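Long-range contacts in beta-N-acetylhexosaminidase (Streptomyces plicatus, PDB 1JAK), which hydrolyses terminal N-acetylhexosamine residues from beta-linked glycosides as a family 20 glycoside hydrolase, by substrate-assisted catalysis: residues 362-367 with 388-393; 383-388 with 434-439; 155-160 with 426-431; 314-319 with 335-340. One frame throughout, in Å; residues are numbered along the deposited sequence.

Contact 1 (362-367 with 388-393). With IFG ((2R,3R,4S,5R)-2-acetamido-3,4-dihydroxy-5-hydroxymethyl-piperidine), chain F.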
# COMPACT_ATOMS: atom_id res chain seq x y z
N ALA A 362 -7.42 16.81 -8.98
CA ALA A 362 -7.42 15.37 -9.22
C ALA A 362 -6.03 14.78 -9.36
O ALA A 362 -5.07 15.49 -9.68
CB ALA A 362 -8.24 15.06 -10.46
N LEU A 363 -5.93 13.48 -9.10
CA LEU A 363 -4.68 12.75 -9.26
C LEU A 363 -5.00 11.59 -10.18
O LEU A 363 -6.12 11.08 -10.16
CB LEU A 363 -4.17 12.18 -7.93
CG LEU A 363 -3.63 13.09 -6.84
CD1 LEU A 363 -4.79 13.74 -6.09
CD2 LEU A 363 -2.79 12.26 -5.88
N VAL A 364 -4.04 11.18 -11.01
CA VAL A 364 -4.26 10.03 -11.87
C VAL A 364 -3.17 9.01 -11.59
O VAL A 364 -2.03 9.37 -11.31
CB VAL A 364 -4.27 10.39 -13.38
CG1 VAL A 364 -5.50 11.25 -13.68
CG2 VAL A 364 -2.99 11.10 -13.78
N GLN A 365 -3.55 7.74 -11.64
CA GLN A 365 -2.61 6.66 -11.37
C GLN A 365 -2.17 6.02 -12.68
O GLN A 365 -2.95 5.34 -13.35
CB GLN A 365 -3.26 5.62 -10.46
CG GLN A 365 -2.27 4.62 -9.89
CD GLN A 365 -2.90 3.66 -8.91
OE1 GLN A 365 -4.00 3.89 -8.39
NE2 GLN A 365 -2.20 2.57 -8.62
N TYR A 366 -0.91 6.23 -13.03
CA TYR A 366 -0.34 5.71 -14.26
C TYR A 366 0.11 4.25 -14.14
O TYR A 366 1.01 3.93 -13.35
CB TYR A 366 0.87 6.55 -14.67
CG TYR A 366 1.46 6.13 -15.99
CD1 TYR A 366 0.83 6.45 -17.19
CD2 TYR A 366 2.64 5.40 -16.04
CE1 TYR A 366 1.36 6.05 -18.41
CE2 TYR A 366 3.19 4.99 -17.25
CZ TYR A 366 2.54 5.32 -18.44
OH TYR A 366 3.07 4.93 -19.64
N TRP A 367 -0.51 3.38 -14.92
CA TRP A 367 -0.16 1.97 -14.90
C TRP A 367 0.36 1.49 -16.26
O TRP A 367 0.27 0.31 -16.60
CB TRP A 367 -1.36 1.12 -14.45
CG TRP A 367 -2.60 1.25 -15.28
CD1 TRP A 367 -3.43 2.33 -15.37
CD2 TRP A 367 -3.19 0.24 -16.11
NE1 TRP A 367 -4.50 2.06 -16.19
CE2 TRP A 367 -4.37 0.77 -16.66
CE3 TRP A 367 -2.83 -1.08 -16.43
CZ2 TRP A 367 -5.20 0.04 -17.53
CZ3 TRP A 367 -3.65 -1.81 -17.29
CH2 TRP A 367 -4.83 -1.24 -17.83
N THR A 388 -2.37 18.10 -12.75
CA THR A 388 -2.86 16.82 -12.24
C THR A 388 -1.72 16.07 -11.57
O THR A 388 -0.63 15.95 -12.14
CB THR A 388 -3.44 15.94 -13.37
OG1 THR A 388 -4.52 16.63 -14.01
CG2 THR A 388 -3.95 14.61 -12.82
N GLY A 389 -1.95 15.58 -10.35
CA GLY A 389 -0.92 14.85 -9.65
C GLY A 389 -0.75 13.46 -10.25
O GLY A 389 -1.72 12.86 -10.69
N LEU A 390 0.49 12.96 -10.26
CA LEU A 390 0.77 11.65 -10.82
C LEU A 390 1.19 10.61 -9.80
O LEU A 390 2.09 10.85 -8.99
CB LEU A 390 1.87 11.76 -11.88
CG LEU A 390 1.49 11.86 -13.35
CD1 LEU A 390 0.38 12.88 -13.56
CD2 LEU A 390 2.73 12.22 -14.15
N ILE A 391 0.53 9.46 -9.83
CA ILE A 391 0.86 8.34 -8.95
C ILE A 391 1.41 7.30 -9.92
O ILE A 391 0.70 6.86 -10.83
CB ILE A 391 -0.39 7.76 -8.27
CG1 ILE A 391 -1.00 8.80 -7.32
CG2 ILE A 391 -0.03 6.49 -7.52
CD1 ILE A 391 -2.43 8.50 -6.92
N LEU A 392 2.66 6.90 -9.74
CA LEU A 392 3.27 5.94 -10.65
C LEU A 392 3.24 4.49 -10.18
O LEU A 392 3.76 4.17 -9.12
CB LEU A 392 4.72 6.34 -10.95
CG LEU A 392 4.92 7.74 -11.55
CD1 LEU A 392 6.40 7.97 -11.79
CD2 LEU A 392 4.14 7.86 -12.86
N SER A 393 2.62 3.63 -10.98
CA SER A 393 2.54 2.20 -10.70
C SER A 393 2.53 1.45 -12.03
O SER A 393 1.54 0.81 -12.40
CB SER A 393 1.27 1.87 -9.89
OG SER A 393 0.09 2.13 -10.63
N1 IFG F . -5.55 -4.49 -15.47
C2 IFG F . -6.77 -4.21 -14.67
C3 IFG F . -6.84 -4.93 -13.26
C4 IFG F . -6.30 -6.38 -13.28
C5 IFG F . -4.90 -6.36 -13.89
C6 IFG F . -4.18 -7.70 -13.94
C7 IFG F . -5.85 -2.03 -13.99
C8 IFG F . -5.89 -0.55 -13.72
C9 IFG F . -4.88 -5.79 -15.32
N2 IFG F . -6.91 -2.75 -14.48
O7 IFG F . -4.79 -2.59 -13.77
O3 IFG F . -8.19 -4.94 -12.81
O4 IFG F . -7.15 -7.18 -14.08
O6 IFG F . -2.77 -7.54 -14.03
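Ala-362 begins the pairing by offering its carbonyl O to Gly-389 N at 3.2 Å, with Thr-388 CG2 resting against the same oxygen. Beside it the CA atoms of Leu-363 and Gly-389 come within 4.3 Å, and a CB on Gly-389 would come tight against Leu-363 CG, so glycine suits the place. Leu-363 can therefore reach past it and set its CD2 3.9 Å from Ile-391 CD1. Val-364 pairs twice through its backbone, giving its N-H to Gly-389 O and receiving Ile-391 N on its own O; on the opposite face of the sheet its CG2 packs 3.8 Å from Leu-390 CD1. Gln-365 returns to the side of Leu-363. Its extended chain, with CG anti to the backbone N (chi1 -168°), passes Ile-391 CG2 to where NE2 donates a hydrogen bond to Ser-393 OG at 3.1 Å, close to the amide plane, while OE1 accepts from His-315. Tyr-366 N bonds to Ile-391 O at 2.8 Å, and its CB touches Leu-392 CD2 before the ring leads away to Val-380. Trp-367, its NE1 held by Gln-352, has one indole face covered by the inhibitor's acetamide methyl C8, 3.5 Å above the ring plane and over its centre. Strand 363-366, helix 374-385 and strand 389-392 form a beta-alpha-beta unit; repeated round a closed parallel barrel, with ligand residues at C-terminal strand ends, it gives the TIM-barrel pattern.

Contact 2 (383-388 with 434-439)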
# COMPACT_ATOMS: atom_id res chain seq x y z
N ALA A 383 -1.35 16.05 -18.67
CA ALA A 383 -2.21 16.23 -17.50
C ALA A 383 -1.34 16.71 -16.35
O ALA A 383 -1.75 17.57 -15.57
CB ALA A 383 -2.90 14.92 -17.13
N ALA A 384 -0.13 16.16 -16.24
CA ALA A 384 0.79 16.55 -15.19
C ALA A 384 1.14 18.03 -15.35
O ALA A 384 1.18 18.78 -14.37
CB ALA A 384 2.06 15.70 -15.25
N ARG A 385 1.39 18.45 -16.58
CA ARG A 385 1.72 19.85 -16.84
C ARG A 385 0.54 20.74 -16.45
O ARG A 385 0.73 21.87 -16.01
CB ARG A 385 2.06 20.07 -18.31
CG ARG A 385 3.52 19.82 -18.67
CD ARG A 385 3.82 20.24 -20.11
NE ARG A 385 3.27 19.31 -21.08
CZ ARG A 385 3.84 18.14 -21.41
NH1 ARG A 385 4.97 17.77 -20.83
NH2 ARG A 385 3.27 17.35 -22.30
N ASN A 386 -0.68 20.21 -16.59
CA ASN A 386 -1.87 20.98 -16.26
C ASN A 386 -2.23 20.99 -14.78
O ASN A 386 -3.27 21.51 -14.39
CB ASN A 386 -3.07 20.47 -17.07
CG ASN A 386 -2.96 20.81 -18.55
OD1 ASN A 386 -2.36 21.82 -18.92
ND2 ASN A 386 -3.56 19.98 -19.40
N GLY A 387 -1.37 20.40 -13.95
CA GLY A 387 -1.61 20.40 -12.52
C GLY A 387 -2.14 19.11 -11.92
O GLY A 387 -2.33 19.03 -10.70
N THR A 388 -2.37 18.10 -12.75
CA THR A 388 -2.86 16.82 -12.24
C THR A 388 -1.72 16.07 -11.57
O THR A 388 -0.63 15.95 -12.14
CB THR A 388 -3.44 15.94 -13.37
OG1 THR A 388 -4.52 16.63 -14.01
CG2 THR A 388 -3.95 14.61 -12.82
N GLY A 434 8.85 13.78 -20.51
CA GLY A 434 8.18 15.06 -20.56
C GLY A 434 7.36 15.46 -19.35
O GLY A 434 6.84 16.58 -19.29
N ALA A 435 7.22 14.56 -18.38
CA ALA A 435 6.43 14.88 -17.19
C ALA A 435 7.26 15.65 -16.17
O ALA A 435 8.37 15.25 -15.82
CB ALA A 435 5.89 13.59 -16.56
N PRO A 436 6.73 16.78 -15.68
CA PRO A 436 7.43 17.61 -14.69
C PRO A 436 7.62 16.79 -13.41
O PRO A 436 6.66 16.23 -12.89
CB PRO A 436 6.47 18.78 -14.47
CG PRO A 436 5.72 18.86 -15.77
CD PRO A 436 5.46 17.41 -16.07
N ALA A 437 8.85 16.74 -12.91
CA ALA A 437 9.15 15.98 -11.70
C ALA A 437 8.28 16.39 -10.52
O ALA A 437 7.91 15.55 -9.70
CB ALA A 437 10.62 16.14 -11.34
N ASP A 438 7.95 17.67 -10.44
CA ASP A 438 7.13 18.19 -9.35
C ASP A 438 5.68 17.70 -9.38
O ASP A 438 4.95 17.90 -8.41
CB ASP A 438 7.16 19.72 -9.37
CG ASP A 438 6.92 20.29 -10.75
OD1 ASP A 438 7.78 20.09 -11.64
OD2 ASP A 438 5.87 20.93 -10.95
N ALA A 439 5.28 17.07 -10.48
CA ALA A 439 3.91 16.57 -10.60
C ALA A 439 3.79 15.15 -10.06
O ALA A 439 2.69 14.66 -9.83
CB ALA A 439 3.46 16.61 -12.05
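Gly-434 and Pro-436 face the last turn of helix 374-385, which closes in a Schellman motif: Thr-388 N bonds back to Ala-383 O, Gly-387 N to Ala-384 O, and Gly-387 takes a positive phi of 103° that would jam a side chain against the preceding carbonyl. The opposing residues form the loop that leads into strand 440-447, so helix end and loop meet at the N-terminal end of the barrel strands, the end away from the catalytic pocket. Gly-434, itself at positive phi, turns its O to the edge of the Arg-385 guanidinium, 2.7 Å from NH1, but the angle is too poor for a hydrogen bond. That charge has its firmer partner in Glu-382, which forms a salt bridge with NH2. Arg-385 CG packs 3.8 Å from Pro-436 CG, the two side chains crossing at about a right angle, and beyond it the arginine chain bends at chi3 (-74°), which sets the place of NE. The proline ring is a compact apolar block, and its CD also lies 3.9 Å from Ala-384 CB. Pro-436 O then accepts Ala-439 N, bridging the short 3-10 segment 437-439. Both alanines fit because so little room separates the backbones, whose CA atoms at Ala-384 and Ala-439 are 5.6 Å apart. Here methyl meets methyl, Ala-439 CB standing 3.6 Å from Ala-384 CB and 3.9 Å from Ala-384 O.

Contact 3 (155-160 with 426-431). With SO4 (sulfate ion), chain B.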
# COMPACT_ATOMS: atom_id res chain seq x y z
N PRO A 155 10.86 11.27 4.14
CA PRO A 155 10.41 10.72 2.85
C PRO A 155 10.56 11.63 1.63
O PRO A 155 10.41 12.85 1.71
CB PRO A 155 8.95 10.39 3.12
CG PRO A 155 8.54 11.53 3.99
CD PRO A 155 9.70 11.63 4.97
N ARG A 156 10.84 11.01 0.48
CA ARG A 156 10.99 11.72 -0.78
C ARG A 156 9.62 12.11 -1.35
O ARG A 156 9.42 13.24 -1.80
CB ARG A 156 11.73 10.83 -1.79
CG ARG A 156 11.92 11.46 -3.16
CD ARG A 156 12.59 10.49 -4.11
NE ARG A 156 12.89 11.12 -5.40
CZ ARG A 156 13.40 10.48 -6.44
NH1 ARG A 156 13.68 9.18 -6.37
NH2 ARG A 156 13.67 11.15 -7.56
N TYR A 157 8.68 11.16 -1.31
CA TYR A 157 7.33 11.36 -1.81
C TYR A 157 6.28 11.16 -0.72
O TYR A 157 6.48 10.35 0.18
CB TYR A 157 7.04 10.38 -2.95
CG TYR A 157 7.85 10.61 -4.19
CD1 TYR A 157 7.61 11.72 -5.00
CD2 TYR A 157 8.86 9.73 -4.57
CE1 TYR A 157 8.36 11.94 -6.16
CE2 TYR A 157 9.62 9.94 -5.72
CZ TYR A 157 9.36 11.05 -6.51
OH TYR A 157 10.09 11.26 -7.65
N ALA A 158 5.17 11.89 -0.83
CA ALA A 158 4.09 11.79 0.15
C ALA A 158 3.08 10.70 -0.19
O ALA A 158 2.31 10.28 0.67
CB ALA A 158 3.38 13.13 0.27
N TRP A 159 3.08 10.24 -1.44
CA TRP A 159 2.16 9.18 -1.83
C TRP A 159 2.95 7.88 -1.99
O TRP A 159 3.62 7.67 -3.00
CB TRP A 159 1.45 9.52 -3.15
CG TRP A 159 0.32 8.57 -3.47
CD1 TRP A 159 0.44 7.27 -3.87
CD2 TRP A 159 -1.08 8.83 -3.33
NE1 TRP A 159 -0.81 6.69 -3.98
CE2 TRP A 159 -1.76 7.63 -3.66
CE3 TRP A 159 -1.84 9.95 -2.96
CZ2 TRP A 159 -3.15 7.52 -3.63
CZ3 TRP A 159 -3.22 9.84 -2.93
CH2 TRP A 159 -3.87 8.63 -3.26
N ARG A 160 2.88 7.03 -0.97
CA ARG A 160 3.59 5.75 -0.98
C ARG A 160 2.51 4.73 -0.63
O ARG A 160 2.24 4.47 0.55
CB ARG A 160 4.71 5.77 0.07
CG ARG A 160 5.64 6.99 -0.05
CD ARG A 160 6.82 6.93 0.92
NE ARG A 160 6.37 6.75 2.31
CZ ARG A 160 5.90 7.72 3.08
NH1 ARG A 160 5.80 8.96 2.62
NH2 ARG A 160 5.50 7.44 4.32
N TRP A 426 14.51 1.90 -11.25
CA TRP A 426 14.03 3.06 -11.99
C TRP A 426 13.87 4.26 -11.06
O TRP A 426 13.93 4.12 -9.84
CB TRP A 426 12.71 2.77 -12.74
CG TRP A 426 11.57 2.25 -11.90
CD1 TRP A 426 11.46 1.01 -11.33
CD2 TRP A 426 10.36 2.95 -11.57
NE1 TRP A 426 10.26 0.90 -10.67
CE2 TRP A 426 9.57 2.07 -10.80
CE3 TRP A 426 9.88 4.23 -11.86
CZ2 TRP A 426 8.31 2.44 -10.31
CZ3 TRP A 426 8.63 4.60 -11.37
CH2 TRP A 426 7.86 3.70 -10.60
N ASP A 427 13.70 5.45 -11.64
CA ASP A 427 13.58 6.69 -10.88
C ASP A 427 12.25 7.37 -11.20
O ASP A 427 12.02 7.82 -12.32
CB ASP A 427 14.75 7.61 -11.25
CG ASP A 427 14.73 8.94 -10.50
OD1 ASP A 427 13.79 9.18 -9.71
OD2 ASP A 427 15.66 9.74 -10.72
N PRO A 428 11.35 7.47 -10.20
CA PRO A 428 10.05 8.11 -10.42
C PRO A 428 10.13 9.52 -11.01
O PRO A 428 9.27 9.92 -11.80
CB PRO A 428 9.42 8.12 -9.03
CG PRO A 428 9.98 6.87 -8.41
CD PRO A 428 11.43 6.91 -8.84
N ALA A 429 11.16 10.27 -10.64
CA ALA A 429 11.34 11.64 -11.10
C ALA A 429 11.60 11.81 -12.60
O ALA A 429 11.24 12.83 -13.18
CB ALA A 429 12.45 12.32 -10.31
N GLY A 430 12.25 10.83 -13.21
CA GLY A 430 12.54 10.92 -14.63
C GLY A 430 11.99 9.74 -15.40
O GLY A 430 12.52 9.36 -16.45
N TYR A 431 10.91 9.17 -14.89
CA TYR A 431 10.29 8.01 -15.50
C TYR A 431 9.44 8.29 -16.75
O TYR A 431 9.71 7.74 -17.82
CB TYR A 431 9.42 7.29 -14.47
CG TYR A 431 8.67 6.12 -15.05
CD1 TYR A 431 9.32 4.92 -15.35
CD2 TYR A 431 7.32 6.23 -15.36
CE1 TYR A 431 8.65 3.87 -15.95
CE2 TYR A 431 6.63 5.18 -15.97
CZ TYR A 431 7.30 4.01 -16.26
OH TYR A 431 6.64 2.98 -16.88
S SO4 B . 12.48 14.78 -6.61
O1 SO4 B . 11.39 15.28 -7.47
O2 SO4 B . 13.50 14.11 -7.44
O3 SO4 B . 13.10 15.91 -5.89
O4 SO4 B . 11.93 13.82 -5.63
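Arg-156 presents the edge of its guanidinium to Asp-427 and to a bound sulfate, while one face carries Tyr-157 OH, 3.3 Å above the plane and offset toward the rim. The tyrosine ring in turn has Arg-156 CG over one of its faces. At the edge, Arg-156 NH2 forms a salt bridge at 2.9 Å with Asp-427 OD1, which accepts through its syn lone pair, the guanidinium and carboxylate planes 50° apart; NH1 adds a weak bond to the same oxygen. Ala-429 N reaches OD1 from above the carboxylate plane at 3.0 Å, which makes an Asx turn and fixes the acceptor for the arginine. Segment 155-160 runs into barrel strand 159-165 and segment 426-431 belongs to the loop before strand 440-447, so the contact bridges the approaches to the two neighbouring strands that begin and end the barrel. Arginine suits its position because the extended chain carries a charged, flat group as far as Asp-427. Its NE also bonds at 2.9 Å to O4 of the sulfate, probably from the crystallisation liquor. An alanine here would probably leave Asp-427 OD1 without its charged mate and one face of the Tyr-157 ring without the CG that lies over it. Alongside the salt bridge, Pro-428 CB packs obliquely on the tyrosine, 3.8 Å from Tyr-157 CE2.

Contact 4 (314-319 with 335-340). With IFG ((2R,3R,4S,5R)-2-acetamido-3,4-dihydroxy-5-hydroxymethyl-piperidine), chain F.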
# COMPACT_ATOMS: atom_id res chain seq x y z
N LEU A 314 -10.83 9.62 -2.96
CA LEU A 314 -11.84 8.67 -3.39
C LEU A 314 -11.47 8.31 -4.83
O LEU A 314 -11.45 9.18 -5.70
CB LEU A 314 -13.24 9.29 -3.33
CG LEU A 314 -14.45 8.36 -3.43
CD1 LEU A 314 -14.55 7.75 -4.81
CD2 LEU A 314 -14.33 7.29 -2.36
N HIS A 315 -11.16 7.04 -5.05
CA HIS A 315 -10.73 6.53 -6.36
C HIS A 315 -11.95 6.06 -7.16
O HIS A 315 -12.72 5.21 -6.68
CB HIS A 315 -9.77 5.35 -6.12
CG HIS A 315 -8.77 5.12 -7.21
ND1 HIS A 315 -9.13 4.93 -8.53
CD2 HIS A 315 -7.43 4.96 -7.17
CE1 HIS A 315 -8.05 4.67 -9.25
NE2 HIS A 315 -7.00 4.68 -8.44
N ILE A 316 -12.14 6.60 -8.36
CA ILE A 316 -13.28 6.18 -9.19
C ILE A 316 -12.86 5.28 -10.36
O ILE A 316 -13.66 5.00 -11.25
CB ILE A 316 -14.07 7.40 -9.74
CG1 ILE A 316 -13.17 8.29 -10.60
CG2 ILE A 316 -14.67 8.19 -8.58
CD1 ILE A 316 -13.91 9.46 -11.25
N GLY A 317 -11.60 4.84 -10.34
CA GLY A 317 -11.12 3.95 -11.39
C GLY A 317 -11.04 4.58 -12.77
O GLY A 317 -10.33 5.57 -12.95
N GLY A 318 -11.74 3.99 -13.74
CA GLY A 318 -11.73 4.53 -15.09
C GLY A 318 -10.91 3.72 -16.08
O GLY A 318 -10.79 4.09 -17.25
N ASP A 319 -10.36 2.61 -15.61
CA ASP A 319 -9.53 1.74 -16.44
C ASP A 319 -10.32 0.75 -17.27
O ASP A 319 -11.42 0.33 -16.89
CB ASP A 319 -8.59 0.93 -15.55
CG ASP A 319 -9.35 0.01 -14.61
OD1 ASP A 319 -10.16 0.54 -13.82
OD2 ASP A 319 -9.15 -1.22 -14.66
N ARG A 335 -19.39 14.15 -15.99
CA ARG A 335 -20.55 14.15 -15.11
C ARG A 335 -20.30 13.62 -13.70
O ARG A 335 -20.85 14.14 -12.73
CB ARG A 335 -21.68 13.34 -15.75
CG ARG A 335 -22.16 13.90 -17.09
CD ARG A 335 -22.98 12.87 -17.85
NE ARG A 335 -23.43 13.40 -19.14
CZ ARG A 335 -23.95 12.66 -20.11
NH1 ARG A 335 -24.08 11.35 -19.95
NH2 ARG A 335 -24.33 13.22 -21.25
N VAL A 336 -19.47 12.58 -13.58
CA VAL A 336 -19.23 11.98 -12.28
C VAL A 336 -18.12 12.56 -11.41
O VAL A 336 -18.22 12.52 -10.18
CB VAL A 336 -18.99 10.46 -12.41
CG1 VAL A 336 -20.21 9.79 -13.02
CG2 VAL A 336 -17.75 10.20 -13.26
N GLN A 337 -17.06 13.10 -12.01
CA GLN A 337 -15.98 13.65 -11.19
C GLN A 337 -16.47 14.66 -10.15
O GLN A 337 -16.06 14.61 -8.99
CB GLN A 337 -14.90 14.31 -12.06
CG GLN A 337 -14.08 13.33 -12.89
CD GLN A 337 -12.94 14.02 -13.61
OE1 GLN A 337 -11.89 14.29 -13.01
NE2 GLN A 337 -13.13 14.31 -14.89
N PRO A 338 -17.37 15.57 -10.55
CA PRO A 338 -17.89 16.57 -9.59
C PRO A 338 -18.57 15.96 -8.37
O PRO A 338 -18.63 16.59 -7.31
CB PRO A 338 -18.85 17.39 -10.44
CG PRO A 338 -18.23 17.33 -11.81
CD PRO A 338 -17.86 15.87 -11.91
N ILE A 339 -19.09 14.75 -8.52
CA ILE A 339 -19.78 14.07 -7.42
C ILE A 339 -18.83 13.82 -6.25
O ILE A 339 -19.24 13.86 -5.09
CB ILE A 339 -20.40 12.74 -7.89
CG1 ILE A 339 -21.43 13.01 -8.99
CG2 ILE A 339 -21.07 12.02 -6.71
CD1 ILE A 339 -22.10 11.75 -9.55
N VAL A 340 -17.57 13.55 -6.55
CA VAL A 340 -16.57 13.29 -5.52
C VAL A 340 -16.37 14.55 -4.67
O VAL A 340 -16.36 14.49 -3.44
CB VAL A 340 -15.22 12.86 -6.14
CG1 VAL A 340 -14.20 12.58 -5.05
CG2 VAL A 340 -15.43 11.62 -7.00
N1 IFG F . -5.55 -4.49 -15.47
C2 IFG F . -6.77 -4.21 -14.67
C3 IFG F . -6.84 -4.93 -13.26
C4 IFG F . -6.30 -6.38 -13.28
C5 IFG F . -4.90 -6.36 -13.89
C6 IFG F . -4.18 -7.70 -13.94
C7 IFG F . -5.85 -2.03 -13.99
C8 IFG F . -5.89 -0.55 -13.72
C9 IFG F . -4.88 -5.79 -15.32
N2 IFG F . -6.91 -2.75 -14.48
O7 IFG F . -4.79 -2.59 -13.77
O3 IFG F . -8.19 -4.94 -12.81
O4 IFG F . -7.15 -7.18 -14.08
O6 IFG F . -2.77 -7.54 -14.03
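Leu-314 and Val-340 mark the nearest approach of the two backbones, with CA atoms 6.9 Å apart. The helix is kinked at Pro-338, which has no N-H to give, and the N-H of Ile-339 goes only three residues back, to Val-336 O. After the strand, Gly-317 and Gly-318 both have positive phi, and at Gly-318 a side chain would strike the preceding carbonyl; Gly-317 N turns back to His-315 ND1 at 3.1 Å, in the plane of the imidazole.

Val-340 and Ile-316 share most of the packing. The branches of Val-340 divide the work, CG1 lying 3.8 Å from Leu-314 CB and CG2 3.9 Å from Ile-316 CG2. Ile-316 extends its other branch so that CD1 comes 4.2 Å from Gln-337 CG, with Val-336 CG2 slightly farther off. The amide of Gln-337 leads elsewhere, bonding to Val-359 N and Glu-357 O. Asp-319, beyond the glycines, takes no part in this packing: its OD2 accepts the acetamide N2 of the inhibitor at 2.7 Å. An alanine here would remove the carboxylate and would probably leave that N-H without its acceptor and the acetamide freer to turn. The Gly-Gly-Asp-Glu sequence ending in Glu-320 is a family 20 signature, consistent with a role for the aspartate in orienting the substrate's acetamido group.

Around this packing, Leu-314 rests on Leu-305 of helix 292-307, Ile-339 touches the same helix at Val-298, and Ile-316 and Val-340 both meet Val-347 of strand 346-350, the next strand of the barrel.

Overall arrangement
All four contacts belong to one TIM barrel. Contacts 1 and 4, with centres 14 Å apart, both reach the inhibitor: Trp-367 CZ2 lies 4.0 Å from Asp-319 CB, so the indole face that covers the acetamide methyl and the carboxylate that accepts its N-H stand side by side. Contact 2 sits about 10 Å from contact 1, centre to centre, and shares Thr-388 with it; Leu-390 N probably bonds to Ala-439 O at 2.8 Å, carrying the sheet on to strand 440-447. Contact 3 joins contact 1 inside the barrel, where Ile-391 CD1 meets Trp-159 CE2 at 3.4 Å. Contacts 2 and 4 do not touch, their nearest atoms being about 8 Å apart.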